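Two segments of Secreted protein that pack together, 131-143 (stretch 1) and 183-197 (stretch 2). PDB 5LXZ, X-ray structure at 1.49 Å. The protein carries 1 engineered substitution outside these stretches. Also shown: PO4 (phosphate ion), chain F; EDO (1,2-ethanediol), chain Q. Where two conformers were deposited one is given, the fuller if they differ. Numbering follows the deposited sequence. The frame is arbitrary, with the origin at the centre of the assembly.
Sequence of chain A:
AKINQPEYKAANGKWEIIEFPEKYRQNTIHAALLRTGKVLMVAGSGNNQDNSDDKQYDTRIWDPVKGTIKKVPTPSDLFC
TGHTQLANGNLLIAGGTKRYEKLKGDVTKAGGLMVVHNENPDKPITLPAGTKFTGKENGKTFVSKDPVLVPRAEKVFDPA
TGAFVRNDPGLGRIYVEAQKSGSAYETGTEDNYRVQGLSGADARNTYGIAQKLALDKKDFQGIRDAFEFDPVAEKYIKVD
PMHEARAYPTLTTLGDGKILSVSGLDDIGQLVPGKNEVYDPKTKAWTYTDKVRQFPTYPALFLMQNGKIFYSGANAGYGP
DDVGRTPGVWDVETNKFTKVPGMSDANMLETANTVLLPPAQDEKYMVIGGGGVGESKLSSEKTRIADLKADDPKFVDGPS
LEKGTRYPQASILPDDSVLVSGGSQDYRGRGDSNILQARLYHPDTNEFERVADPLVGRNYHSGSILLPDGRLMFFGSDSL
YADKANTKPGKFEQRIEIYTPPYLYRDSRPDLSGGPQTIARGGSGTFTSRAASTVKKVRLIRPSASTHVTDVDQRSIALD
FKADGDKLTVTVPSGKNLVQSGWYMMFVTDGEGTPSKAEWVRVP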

# COMPACT_ATOMS: atom_id res chain seq x y z
N THR A 131 0.05 -36.93 6.01
CA THR A 131 -1.35 -36.51 6.14
C THR A 131 -1.69 -35.60 4.96
O THR A 131 -0.93 -34.69 4.63
CB THR A 131 -1.59 -35.82 7.48
OG1 THR A 131 -1.42 -36.75 8.54
CG2 THR A 131 -3.01 -35.21 7.60
N LYS A 132 -2.86 -35.87 4.37
CA LYS A 132 -3.38 -35.11 3.23
C LYS A 132 -4.39 -34.10 3.70
O LYS A 132 -5.25 -34.41 4.53
CB LYS A 132 -4.04 -36.04 2.25
CG LYS A 132 -3.07 -36.85 1.41
CD LYS A 132 -3.77 -37.86 0.54
CE LYS A 132 -2.78 -38.56 -0.39
NZ LYS A 132 -3.56 -39.23 -1.47
N PHE A 133 -4.25 -32.87 3.19
CA PHE A 133 -5.11 -31.74 3.54
C PHE A 133 -5.69 -31.28 2.23
O PHE A 133 -4.94 -31.02 1.30
CB PHE A 133 -4.28 -30.62 4.13
CG PHE A 133 -3.64 -30.94 5.43
CD1 PHE A 133 -2.39 -31.57 5.45
CD2 PHE A 133 -4.25 -30.59 6.63
CE1 PHE A 133 -1.78 -31.84 6.67
CE2 PHE A 133 -3.63 -30.87 7.86
CZ PHE A 133 -2.40 -31.49 7.86
N THR A 134 -7.02 -31.16 2.14
CA THR A 134 -7.69 -30.79 0.88
C THR A 134 -8.51 -29.52 1.10
O THR A 134 -9.30 -29.45 2.02
CB THR A 134 -8.55 -31.94 0.36
OG1 THR A 134 -7.70 -33.08 0.18
CG2 THR A 134 -9.19 -31.62 -0.94
N GLY A 135 -8.32 -28.53 0.23
CA GLY A 135 -8.99 -27.25 0.40
C GLY A 135 -10.47 -27.42 0.12
O GLY A 135 -10.88 -27.91 -0.94
N LYS A 136 -11.30 -27.00 1.06
CA LYS A 136 -12.73 -27.21 0.91
C LYS A 136 -13.32 -26.39 -0.24
O LYS A 136 -14.29 -26.81 -0.89
CB LYS A 136 -13.43 -26.93 2.23
CG LYS A 136 -13.03 -27.96 3.26
CD LYS A 136 -13.55 -27.59 4.63
CE LYS A 136 -13.07 -28.58 5.67
NZ LYS A 136 -13.52 -28.21 7.02
N GLU A 137 -12.75 -25.23 -0.48
CA GLU A 137 -13.12 -24.43 -1.65
C GLU A 137 -12.27 -24.78 -2.86
O GLU A 137 -12.80 -24.99 -3.96
CB GLU A 137 -13.02 -22.95 -1.32
CG GLU A 137 -13.45 -22.02 -2.43
CD GLU A 137 -13.00 -20.59 -2.22
OE1 GLU A 137 -11.85 -20.38 -1.77
OE2 GLU A 137 -13.80 -19.70 -2.59
N ASN A 138 -10.95 -24.76 -2.70
CA ASN A 138 -10.06 -24.92 -3.87
C ASN A 138 -9.93 -26.33 -4.41
O ASN A 138 -9.49 -26.50 -5.55
CB ASN A 138 -8.67 -24.28 -3.67
CG ASN A 138 -7.87 -24.90 -2.54
OD1 ASN A 138 -7.80 -26.13 -2.40
ND2 ASN A 138 -7.30 -24.06 -1.70
N GLY A 139 -10.27 -27.34 -3.62
CA GLY A 139 -10.23 -28.73 -4.05
C GLY A 139 -8.84 -29.29 -4.20
O GLY A 139 -8.73 -30.41 -4.70
N LYS A 140 -7.82 -28.57 -3.76
CA LYS A 140 -6.42 -28.98 -3.96
C LYS A 140 -5.87 -29.64 -2.72
O LYS A 140 -6.22 -29.28 -1.60
CB LYS A 140 -5.56 -27.79 -4.38
CG LYS A 140 -5.96 -27.37 -5.79
CD LYS A 140 -5.16 -26.22 -6.33
CE LYS A 140 -5.70 -25.86 -7.68
NZ LYS A 140 -5.09 -24.62 -8.14
N THR A 141 -4.98 -30.62 -2.92
CA THR A 141 -4.43 -31.42 -1.83
C THR A 141 -2.94 -31.14 -1.60
O THR A 141 -2.17 -30.98 -2.54
CB THR A 141 -4.67 -32.91 -2.11
OG1 THR A 141 -6.09 -33.14 -2.14
CG2 THR A 141 -4.07 -33.80 -1.06
N PHE A 142 -2.58 -31.11 -0.33
CA PHE A 142 -1.21 -30.93 0.14
C PHE A 142 -0.92 -31.92 1.20
O PHE A 142 -1.82 -32.30 1.96
CB PHE A 142 -0.99 -29.50 0.63
CG PHE A 142 -1.29 -28.48 -0.43
CD1 PHE A 142 -2.61 -28.05 -0.65
CD2 PHE A 142 -0.31 -28.01 -1.28
CE1 PHE A 142 -2.90 -27.19 -1.66
CE2 PHE A 142 -0.61 -27.12 -2.29
CZ PHE A 142 -1.90 -26.73 -2.49
N VAL A 143 0.34 -32.35 1.26
CA VAL A 143 0.75 -33.42 2.16
C VAL A 143 1.81 -32.93 3.13
O VAL A 143 2.74 -32.24 2.71
CB VAL A 143 1.36 -34.57 1.32
CG1 VAL A 143 1.54 -35.80 2.19
CG2 VAL A 143 0.47 -34.89 0.13
N SER A 183 2.79 -25.23 -11.30
CA SER A 183 1.91 -24.16 -10.85
C SER A 183 0.44 -24.54 -10.84
O SER A 183 -0.32 -23.94 -10.11
CB SER A 183 2.14 -22.91 -11.69
OG SER A 183 1.80 -23.21 -13.03
N ALA A 184 0.03 -25.61 -11.55
CA ALA A 184 -1.36 -26.05 -11.54
C ALA A 184 -1.84 -26.50 -10.15
O ALA A 184 -3.06 -26.54 -9.87
CB ALA A 184 -1.56 -27.17 -12.54
N TYR A 185 -0.91 -26.85 -9.29
CA TYR A 185 -1.22 -27.34 -7.97
C TYR A 185 -1.15 -26.28 -6.87
O TYR A 185 -1.34 -26.61 -5.71
CB TYR A 185 -0.33 -28.53 -7.64
CG TYR A 185 -0.47 -29.57 -8.71
CD1 TYR A 185 -1.64 -30.34 -8.81
CD2 TYR A 185 0.54 -29.76 -9.64
CE1 TYR A 185 -1.79 -31.27 -9.82
CE2 TYR A 185 0.41 -30.70 -10.65
CZ TYR A 185 -0.76 -31.43 -10.74
OH TYR A 185 -0.86 -32.38 -11.73
N GLU A 186 -0.87 -25.03 -7.25
CA GLU A 186 -0.79 -23.92 -6.31
C GLU A 186 -2.15 -23.42 -5.90
O GLU A 186 -3.14 -23.56 -6.64
CB GLU A 186 -0.06 -22.72 -6.91
CG GLU A 186 1.37 -22.97 -7.33
CD GLU A 186 2.00 -21.73 -7.96
OE1 GLU A 186 1.37 -20.64 -7.96
OE2 GLU A 186 3.10 -21.86 -8.51
N THR A 187 -2.19 -22.75 -4.75
CA THR A 187 -3.33 -21.94 -4.36
C THR A 187 -2.88 -20.51 -4.23
O THR A 187 -1.70 -20.22 -4.03
CB THR A 187 -3.97 -22.42 -3.05
OG1 THR A 187 -3.13 -22.08 -1.96
CG2 THR A 187 -4.23 -23.92 -3.08
N GLY A 188 -3.85 -19.59 -4.30
CA GLY A 188 -3.52 -18.17 -4.20
C GLY A 188 -4.21 -17.42 -3.09
O GLY A 188 -3.92 -16.26 -2.90
N THR A 189 -5.10 -18.08 -2.36
CA THR A 189 -5.84 -17.42 -1.28
C THR A 189 -5.99 -18.40 -0.13
O THR A 189 -5.78 -19.60 -0.30
CB THR A 189 -7.23 -16.94 -1.72
OG1 THR A 189 -8.04 -18.04 -2.18
CG2 THR A 189 -7.10 -15.89 -2.82
N GLU A 190 -6.39 -17.88 1.02
CA GLU A 190 -6.65 -18.72 2.17
C GLU A 190 -7.76 -19.73 1.88
O GLU A 190 -8.77 -19.40 1.25
CB GLU A 190 -7.11 -17.83 3.31
CG GLU A 190 -7.45 -18.55 4.61
CD GLU A 190 -8.04 -17.62 5.64
OE1 GLU A 190 -7.36 -16.61 5.92
OE2 GLU A 190 -9.14 -17.93 6.18
N ASP A 191 -7.63 -20.92 2.43
CA ASP A 191 -8.72 -21.87 2.45
C ASP A 191 -8.70 -22.64 3.78
O ASP A 191 -7.73 -22.58 4.51
CB ASP A 191 -8.71 -22.81 1.23
CG ASP A 191 -10.08 -23.39 0.89
OD1 ASP A 191 -11.13 -23.05 1.55
OD2 ASP A 191 -10.11 -24.21 -0.06
N ASN A 192 -9.83 -23.27 4.06
CA ASN A 192 -10.01 -24.21 5.15
C ASN A 192 -9.85 -25.58 4.55
O ASN A 192 -10.46 -25.89 3.49
CB ASN A 192 -11.42 -24.01 5.73
CG ASN A 192 -11.71 -24.86 6.92
OD1 ASN A 192 -11.56 -26.05 6.90
ND2 ASN A 192 -12.29 -24.22 7.94
N TYR A 193 -9.03 -26.40 5.19
CA TYR A 193 -8.60 -27.67 4.64
C TYR A 193 -9.16 -28.82 5.44
O TYR A 193 -9.04 -28.83 6.66
CB TYR A 193 -7.06 -27.77 4.62
CG TYR A 193 -6.50 -26.91 3.52
CD1 TYR A 193 -6.41 -25.53 3.68
CD2 TYR A 193 -6.12 -27.44 2.31
CE1 TYR A 193 -5.93 -24.71 2.67
CE2 TYR A 193 -5.67 -26.64 1.28
CZ TYR A 193 -5.57 -25.27 1.45
OH TYR A 193 -5.15 -24.48 0.37
N ARG A 194 -9.73 -29.80 4.76
CA ARG A 194 -10.18 -31.04 5.36
C ARG A 194 -8.98 -31.96 5.57
O ARG A 194 -8.17 -32.08 4.70
CB ARG A 194 -11.22 -31.71 4.44
CG ARG A 194 -12.04 -32.79 5.18
CD ARG A 194 -12.99 -33.51 4.22
NE ARG A 194 -12.29 -34.45 3.36
CZ ARG A 194 -12.01 -35.72 3.67
NH1 ARG A 194 -12.30 -36.20 4.86
NH2 ARG A 194 -11.39 -36.48 2.79
N VAL A 195 -8.88 -32.58 6.74
CA VAL A 195 -7.84 -33.56 7.01
C VAL A 195 -8.34 -34.93 6.61
O VAL A 195 -9.28 -35.46 7.21
CB VAL A 195 -7.49 -33.58 8.50
CG1 VAL A 195 -6.37 -34.60 8.77
CG2 VAL A 195 -7.08 -32.19 8.95
N GLN A 196 -7.73 -35.50 5.58
CA GLN A 196 -8.17 -36.80 5.08
C GLN A 196 -7.87 -37.92 6.10
O GLN A 196 -6.84 -37.92 6.74
CB GLN A 196 -7.49 -37.14 3.77
CG GLN A 196 -7.86 -36.21 2.64
CD GLN A 196 -7.43 -36.74 1.28
OE1 GLN A 196 -7.15 -37.95 1.10
NE2 GLN A 196 -7.38 -35.84 0.32
N GLY A 197 -8.81 -38.84 6.23
CA GLY A 197 -8.62 -40.01 7.09
C GLY A 197 -9.16 -39.91 8.49
O GLY A 197 -9.18 -40.91 9.18
P PO4 F . -12.10 -34.46 -0.31
O1 PO4 F . -11.65 -35.88 -0.01
O2 PO4 F . -11.69 -33.56 0.81
O3 PO4 F . -11.50 -34.06 -1.66
O4 PO4 F . -13.58 -34.43 -0.47
C1 EDO Q . -12.87 -16.15 7.17
O1 EDO Q . -13.80 -15.58 6.27
C2 EDO Q . -11.52 -16.07 6.48
O2 EDO Q . -10.39 -16.18 7.33
O HOH W 1 -4.41 -38.12 5.44
O HOH W 2 -10.37 -18.59 -0.70
O HOH W 3 -12.27 -20.14 1.67
O HOH W 4 -7.40 -21.23 -2.07
O HOH W 5 -2.06 -29.25 -4.86
O HOH W 6 -6.83 -36.22 -2.48

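The two stretches join as neighbouring antiparallel strands of one sheet, and side chains from stretch 2 brace the turn that closes the hairpin of stretch 1. Strand 132-135 runs beside strand 191-195, with their N-to-C directions 139° apart. Thr134 and Arg194 form the hydrogen-bonded pair: Thr134 N donates to Arg194 O at 3.0 Å, and Arg194 N returns the bond to Thr134 O at 2.8 Å. The ladder extends both ways, through Gln196 N to Lys132 O (2.9 Å) and Lys136 N to Asn192 O (2.8 Å).

Phe133, Tyr193 and Val195 share one face of the sheet. Phe133 CE2 lies 3.9 Å from Val195 CG2, and Phe142 CD1 lies 3.9 Å from Tyr193 CE2, so the contact here is apolar. Gly135 CA sits over the Tyr193 ring, 3.8 Å from its centroid. A CB on Gly135 would clash with Asp191 OD2 and Asn138 OD1.

Beyond Gly135, the side chain of Asp191 holds the turn. Its OD2 accepts from Glu137 N at 2.9 Å and from Asn138 N at 2.8 Å, so one carboxylate oxygen satisfies two successive backbone amides. Asn138 has a double role. Its ND2 donates to Tyr193 OH at 3.0 Å, while its OD1 accepts from Lys140 N within the turn at 2.8 Å.

Polar side chains tie the other face. Gln196 NE2 donates to Thr134 OG1 at 2.8 Å, and Thr134 OG1 is also hydrogen-bonded to Thr141 OG1 at 2.8 Å. Lys136 NZ reaches Asn192 OD1 at 2.9 Å.

Lys140 extends to the loop after the 3-10 segment. Its NZ donates to Glu186 O at 2.7 Å, pairing the ammonium with a carbonyl. Nearby, water 5 donates to both Thr141 O and Tyr185 O, bridging the stretches.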